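Local coordinates for protein malonate decarboxylase subunit alpha (Acinetobacter baumannii ATCC 17978, PDB 6MPR) that probably serves malonate decarboxylation as the acyl-carrier-protein transferase subunit, exchanging acetyl for malonyl on the carrier protein of the complex, at residues A[68-82]-A[96-110]. Sequence-based numbering, arbitrary orientation. Where two conformers were deposited one is given.
Sequences NQKQADFLSRSLAQT and SVGRSEHLDLFEKGI
E101 reaches from helix 100-107 to S76 on helix 73-79. E101 CB lies 4.1 Å from CB of A80, whose small methyl lets the helices come close, the axes of these short segments 8.8 Å apart and 24° from parallel. With chi1 at 71°, E101 CG sits between the backbone N and carbonyl carbon, 3.5 Å from S76 OG. E101 CD rests 3.7 Å from CG of R77, an aliphatic stretch of that arginine. At the tip, E101 OE1 takes a short 2.5 Å hydrogen bond from S76 OG on its anti lone pair, while R99 NE approaches its syn side in a nearly straight salt bridge of 2.8 Å. Bent at chi2 and chi3, R99 has D73 CB over one guanidinium face, 3.6 Å off the plane and offset toward the rim. D73 OD1 accepts from the backbone N of Y230, and OD2 from R77, which also bridges to D226. Farther along, L105 CD2 packs on A80 CA at 3.6 Å and on L79, an apolar patch flanked by the E101 bonds and by K108 NZ donating to A80 O. The helices follow strands 61-64 and 90-94 of the parallel, Rossmann-like sheet. Gripped by hydroxyl and guanidinium, the buried E101 carboxylate is probably kept ionised.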
loop_
_atom_site.group_PDB
_atom_site.type_symbol
_atom_site.label_atom_id
_atom_site.label_comp_id
_atom_site.label_asym_id
_atom_site.label_seq_id
_atom_site.Cartn_x
_atom_site.Cartn_y
_atom_site.Cartn_z
ATOM N N ASN A 68 -10.597 -10.411 8.338
ATOM C CA ASN A 68 -11.976 -10.129 7.966
ATOM C C ASN A 68 -12.810 -11.405 7.921
ATOM O O ASN A 68 -13.981 -11.395 8.328
ATOM C CB ASN A 68 -12.064 -9.404 6.630
ATOM C CG ASN A 68 -13.505 -9.026 6.282
ATOM O OD1 ASN A 68 -14.032 -8.019 6.767
ATOM N ND2 ASN A 68 -14.156 -9.852 5.473
ATOM N N GLN A 69 -12.230 -12.517 7.461
ATOM C CA GLN A 69 -12.948 -13.784 7.364
ATOM C C GLN A 69 -12.394 -14.815 8.345
ATOM O O GLN A 69 -13.073 -15.175 9.309
ATOM C CB GLN A 69 -12.891 -14.295 5.920
ATOM C CG GLN A 69 -13.455 -13.309 4.899
ATOM C CD GLN A 69 -12.887 -13.539 3.509
ATOM O OE1 GLN A 69 -11.942 -12.861 3.098
ATOM N NE2 GLN A 69 -13.456 -14.483 2.781
ATOM N N LYS A 70 -11.169 -15.298 8.132
ATOM C CA LYS A 70 -10.581 -16.320 9.001
ATOM C C LYS A 70 -10.392 -15.798 10.420
ATOM O O LYS A 70 -9.838 -14.715 10.614
ATOM C CB LYS A 70 -9.227 -16.756 8.425
ATOM C CG LYS A 70 -8.366 -17.575 9.368
ATOM C CD LYS A 70 -7.102 -18.041 8.648
ATOM C CE LYS A 70 -6.101 -16.916 8.479
ATOM N NZ LYS A 70 -4.884 -17.337 7.695
ATOM N N GLN A 71 -10.836 -16.580 11.412
ATOM C CA GLN A 71 -10.685 -16.243 12.826
ATOM C C GLN A 71 -9.867 -17.318 13.521
ATOM O O GLN A 71 -10.195 -18.511 13.440
ATOM C CB GLN A 71 -12.030 -16.112 13.570
ATOM C CG GLN A 71 -13.078 -15.221 12.891
ATOM C CD GLN A 71 -12.596 -13.792 12.765
ATOM O OE1 GLN A 71 -12.032 -13.226 13.718
ATOM N NE2 GLN A 71 -12.791 -13.203 11.588
ATOM N N ALA A 72 -8.823 -16.894 14.227
ATOM C CA ALA A 72 -8.088 -17.803 15.102
ATOM C C ALA A 72 -8.901 -17.978 16.387
ATOM O O ALA A 72 -8.539 -17.518 17.475
ATOM C CB ALA A 72 -6.697 -17.256 15.377
ATOM N N ASP A 73 -10.046 -18.636 16.247
ATOM C CA ASP A 73 -11.018 -18.589 17.342
ATOM C C ASP A 73 -10.641 -19.488 18.513
ATOM O O ASP A 73 -11.062 -19.224 19.645
ATOM C CB ASP A 73 -12.420 -18.936 16.835
ATOM C CG ASP A 73 -12.559 -20.378 16.397
ATOM O OD1 ASP A 73 -11.920 -20.784 15.391
ATOM O OD2 ASP A 73 -13.306 -21.120 17.073
ATOM N N PHE A 74 -9.852 -20.537 18.275
ATOM C CA PHE A 74 -9.313 -21.295 19.401
ATOM C C PHE A 74 -8.389 -20.422 20.242
ATOM O O PHE A 74 -8.480 -20.417 21.479
ATOM C CB PHE A 74 -8.587 -22.534 18.881
ATOM C CG PHE A 74 -7.913 -23.347 19.940
ATOM C CD1 PHE A 74 -8.651 -23.961 20.942
ATOM C CD2 PHE A 74 -6.547 -23.521 19.914
ATOM C CE1 PHE A 74 -8.019 -24.738 21.913
ATOM C CE2 PHE A 74 -5.912 -24.278 20.882
ATOM C CZ PHE A 74 -6.652 -24.890 21.877
ATOM N N LEU A 75 -7.523 -19.643 19.593
ATOM C CA LEU A 75 -6.623 -18.775 20.355
ATOM C C LEU A 75 -7.385 -17.650 21.046
ATOM O O LEU A 75 -7.088 -17.320 22.198
ATOM C CB LEU A 75 -5.522 -18.203 19.449
ATOM C CG LEU A 75 -4.556 -19.217 18.835
ATOM C CD1 LEU A 75 -3.486 -18.522 17.955
ATOM C CD2 LEU A 75 -3.918 -20.086 19.909
ATOM N N SER A 76 -8.379 -17.059 20.372
ATOM C CA SER A 76 -9.129 -15.976 21.004
ATOM C C SER A 76 -9.991 -16.493 22.153
ATOM O O SER A 76 -10.045 -15.857 23.210
ATOM C CB SER A 76 -9.970 -15.217 19.970
ATOM O OG SER A 76 -10.878 -16.068 19.289
ATOM N N ARG A 77 -10.654 -17.649 21.985
ATOM C CA ARG A 77 -11.420 -18.219 23.094
ATOM C C ARG A 77 -10.503 -18.570 24.257
ATOM O O ARG A 77 -10.868 -18.386 25.429
ATOM C CB ARG A 77 -12.202 -19.460 22.640
ATOM C CG ARG A 77 -13.417 -19.162 21.757
ATOM C CD ARG A 77 -14.192 -20.440 21.390
ATOM N NE ARG A 77 -13.626 -21.134 20.228
ATOM C CZ ARG A 77 -12.971 -22.294 20.302
ATOM N NH1 ARG A 77 -12.797 -22.891 21.474
ATOM N NH2 ARG A 77 -12.491 -22.868 19.204
ATOM N N SER A 78 -9.298 -19.067 23.951
ATOM C CA SER A 78 -8.358 -19.429 25.007
ATOM C C SER A 78 -7.836 -18.187 25.714
ATOM O O SER A 78 -7.768 -18.147 26.947
ATOM C CB SER A 78 -7.195 -20.257 24.434
ATOM O OG SER A 78 -7.621 -21.508 23.893
ATOM N N LEU A 79 -7.468 -17.154 24.949
ATOM C CA LEU A 79 -6.982 -15.923 25.568
ATOM C C LEU A 79 -8.010 -15.351 26.543
ATOM O O LEU A 79 -7.653 -14.889 27.634
ATOM C CB LEU A 79 -6.635 -14.901 24.480
ATOM C CG LEU A 79 -6.011 -13.590 24.962
ATOM C CD1 LEU A 79 -4.665 -13.858 25.614
ATOM C CD2 LEU A 79 -5.848 -12.627 23.796
ATOM N N ALA A 80 -9.294 -15.413 26.185
ATOM C CA ALA A 80 -10.351 -14.920 27.063
ATOM C C ALA A 80 -10.539 -15.768 28.315
ATOM O O ALA A 80 -11.278 -15.343 29.207
ATOM C CB ALA A 80 -11.670 -14.835 26.291
ATOM N N GLN A 81 -9.904 -16.947 28.404
ATOM C CA GLN A 81 -9.951 -17.793 29.592
ATOM C C GLN A 81 -8.705 -17.676 30.466
ATOM O O GLN A 81 -8.622 -18.355 31.499
ATOM C CB GLN A 81 -10.155 -19.257 29.193
ATOM C CG GLN A 81 -11.457 -19.514 28.460
ATOM C CD GLN A 81 -12.667 -19.109 29.286
ATOM O OE1 GLN A 81 -12.768 -19.445 30.468
ATOM N NE2 GLN A 81 -13.590 -18.372 28.668
ATOM N N THR A 82 -7.745 -16.830 30.095
ATOM C CA THR A 82 -6.562 -16.656 30.930
ATOM C C THR A 82 -6.902 -15.860 32.188
ATOM O O THR A 82 -7.949 -15.210 32.294
ATOM C CB THR A 82 -5.437 -15.962 30.147
ATOM O OG1 THR A 82 -5.890 -14.686 29.668
ATOM C CG2 THR A 82 -4.987 -16.817 28.968
ATOM N N SER A 96 -10.056 -7.023 12.235
ATOM C CA SER A 96 -11.508 -7.158 12.289
ATOM C C SER A 96 -11.904 -7.666 13.669
ATOM O O SER A 96 -11.339 -8.655 14.145
ATOM C CB SER A 96 -12.002 -8.114 11.192
ATOM O OG SER A 96 -13.401 -7.980 10.996
ATOM N N VAL A 97 -12.861 -6.984 14.311
ATOM C CA VAL A 97 -13.359 -7.342 15.641
ATOM C C VAL A 97 -14.790 -7.825 15.461
ATOM O O VAL A 97 -15.707 -7.011 15.316
ATOM C CB VAL A 97 -13.310 -6.166 16.623
ATOM C CG1 VAL A 97 -13.567 -6.662 18.046
ATOM C CG2 VAL A 97 -11.994 -5.434 16.540
ATOM N N GLY A 98 -14.993 -9.139 15.493
ATOM C CA GLY A 98 -16.322 -9.705 15.339
ATOM C C GLY A 98 -16.717 -10.754 16.367
ATOM O O GLY A 98 -17.858 -10.744 16.840
ATOM N N ARG A 99 -15.803 -11.669 16.707
ATOM C CA ARG A 99 -16.113 -12.724 17.667
ATOM C C ARG A 99 -16.517 -12.121 19.009
ATOM O O ARG A 99 -15.990 -11.090 19.425
ATOM C CB ARG A 99 -14.908 -13.656 17.860
ATOM C CG ARG A 99 -14.344 -14.319 16.590
ATOM C CD ARG A 99 -15.030 -15.651 16.255
ATOM N NE ARG A 99 -15.105 -16.532 17.414
ATOM C CZ ARG A 99 -15.868 -17.622 17.494
ATOM N NH1 ARG A 99 -16.614 -17.999 16.461
ATOM N NH2 ARG A 99 -15.882 -18.341 18.614
ATOM N N SER A 100 -17.468 -12.768 19.687
ATOM C CA SER A 100 -17.892 -12.294 21.001
ATOM C C SER A 100 -16.737 -12.280 22.002
ATOM O O SER A 100 -16.626 -11.356 22.815
ATOM C CB SER A 100 -19.031 -13.165 21.528
ATOM O OG SER A 100 -18.606 -14.503 21.702
ATOM N N GLU A 101 -15.878 -13.303 21.980
ATOM C CA GLU A 101 -14.786 -13.322 22.950
ATOM C C GLU A 101 -13.777 -12.199 22.711
ATOM O O GLU A 101 -13.027 -11.861 23.631
ATOM C CB GLU A 101 -14.091 -14.692 22.960
ATOM C CG GLU A 101 -13.231 -15.030 21.726
ATOM C CD GLU A 101 -14.014 -15.716 20.614
ATOM O OE1 GLU A 101 -13.379 -16.176 19.629
ATOM O OE2 GLU A 101 -15.260 -15.800 20.725
ATOM N N HIS A 102 -13.744 -11.600 21.512
ATOM C CA HIS A 102 -12.872 -10.443 21.310
ATOM C C HIS A 102 -13.228 -9.334 22.281
ATOM O O HIS A 102 -12.360 -8.766 22.950
ATOM C CB HIS A 102 -12.981 -9.919 19.882
ATOM C CG HIS A 102 -12.490 -10.872 18.852
ATOM N ND1 HIS A 102 -12.764 -10.715 17.512
ATOM C CD2 HIS A 102 -11.738 -11.991 18.955
ATOM C CE1 HIS A 102 -12.214 -11.705 16.833
ATOM N NE2 HIS A 102 -11.579 -12.489 17.684
ATOM N N LEU A 103 -14.516 -9.017 22.376
ATOM C CA LEU A 103 -14.932 -7.963 23.279
ATOM C C LEU A 103 -14.972 -8.448 24.722
ATOM O O LEU A 103 -14.788 -7.639 25.640
ATOM C CB LEU A 103 -16.272 -7.399 22.805
ATOM C CG LEU A 103 -16.116 -6.738 21.426
ATOM C CD1 LEU A 103 -17.422 -6.172 20.899
ATOM C CD2 LEU A 103 -15.042 -5.654 21.457
ATOM N N ASP A 104 -15.151 -9.762 24.950
ATOM C CA ASP A 104 -15.060 -10.293 26.309
ATOM C C ASP A 104 -13.701 -9.991 26.945
ATOM O O ASP A 104 -13.610 -9.839 28.172
ATOM C CB ASP A 104 -15.303 -11.806 26.320
ATOM C CG ASP A 104 -16.722 -12.201 25.884
ATOM O OD1 ASP A 104 -17.609 -11.326 25.732
ATOM O OD2 ASP A 104 -16.944 -13.416 25.681
ATOM N N LEU A 105 -12.638 -9.884 26.137
ATOM C CA LEU A 105 -11.320 -9.548 26.688
ATOM C C LEU A 105 -11.347 -8.234 27.458
ATOM O O LEU A 105 -10.658 -8.083 28.477
ATOM C CB LEU A 105 -10.280 -9.457 25.572
ATOM C CG LEU A 105 -9.991 -10.737 24.801
ATOM C CD1 LEU A 105 -9.175 -10.421 23.549
ATOM C CD2 LEU A 105 -9.272 -11.753 25.708
ATOM N N PHE A 106 -12.112 -7.259 26.969
ATOM C CA PHE A 106 -12.163 -5.963 27.636
ATOM C C PHE A 106 -13.088 -5.999 28.837
ATOM O O PHE A 106 -12.741 -5.481 29.905
ATOM C CB PHE A 106 -12.579 -4.891 26.630
ATOM C CG PHE A 106 -11.615 -4.776 25.472
ATOM C CD1 PHE A 106 -11.746 -5.589 24.350
ATOM C CD2 PHE A 106 -10.558 -3.885 25.525
ATOM C CE1 PHE A 106 -10.841 -5.501 23.292
ATOM C CE2 PHE A 106 -9.656 -3.788 24.485
ATOM C CZ PHE A 106 -9.801 -4.602 23.354
ATOM N N GLU A 107 -14.251 -6.632 28.693
ATOM C CA GLU A 107 -15.127 -6.819 29.844
ATOM C C GLU A 107 -14.404 -7.518 30.985
ATOM O O GLU A 107 -14.574 -7.152 32.152
ATOM C CB GLU A 107 -16.358 -7.613 29.424
ATOM C CG GLU A 107 -17.448 -7.656 30.463
ATOM C CD GLU A 107 -18.691 -8.325 29.930
ATOM O OE1 GLU A 107 -18.858 -8.346 28.691
ATOM O OE2 GLU A 107 -19.493 -8.835 30.742
ATOM N N LYS A 108 -13.572 -8.512 30.668
ATOM C CA LYS A 108 -12.930 -9.315 31.703
ATOM C C LYS A 108 -11.665 -8.676 32.274
ATOM O O LYS A 108 -11.064 -9.251 33.189
ATOM C CB LYS A 108 -12.594 -10.709 31.150
ATOM C CG LYS A 108 -13.802 -11.587 30.868
ATOM C CD LYS A 108 -13.408 -12.936 30.291
ATOM C CE LYS A 108 -14.565 -13.921 30.401
ATOM N NZ LYS A 108 -14.234 -15.237 29.806
ATOM N N GLY A 109 -11.231 -7.527 31.764
ATOM C CA GLY A 109 -10.037 -6.903 32.292
ATOM C C GLY A 109 -8.746 -7.479 31.771
ATOM O O GLY A 109 -7.684 -7.206 32.345
ATOM N N ILE A 110 -8.804 -8.276 30.707
ATOM C CA ILE A 110 -7.594 -8.819 30.101
ATOM C C ILE A 110 -6.977 -7.804 29.146
ATOM O O ILE A 110 -5.767 -7.553 29.180
ATOM C CB ILE A 110 -7.916 -10.147 29.396
ATOM C CG1 ILE A 110 -8.320 -11.198 30.448
ATOM C CG2 ILE A 110 -6.735 -10.586 28.534
ATOM C CD1 ILE A 110 -9.005 -12.431 29.886
HETATM O O HOH W 1 -13.939 -11.242 13.990
HETATM O O HOH W 2 -16.080 -21.055 18.235
HETATM O O HOH W 3 -10.439 -14.829 16.742
HETATM O O HOH W 4 -10.546 -13.225 22.514
#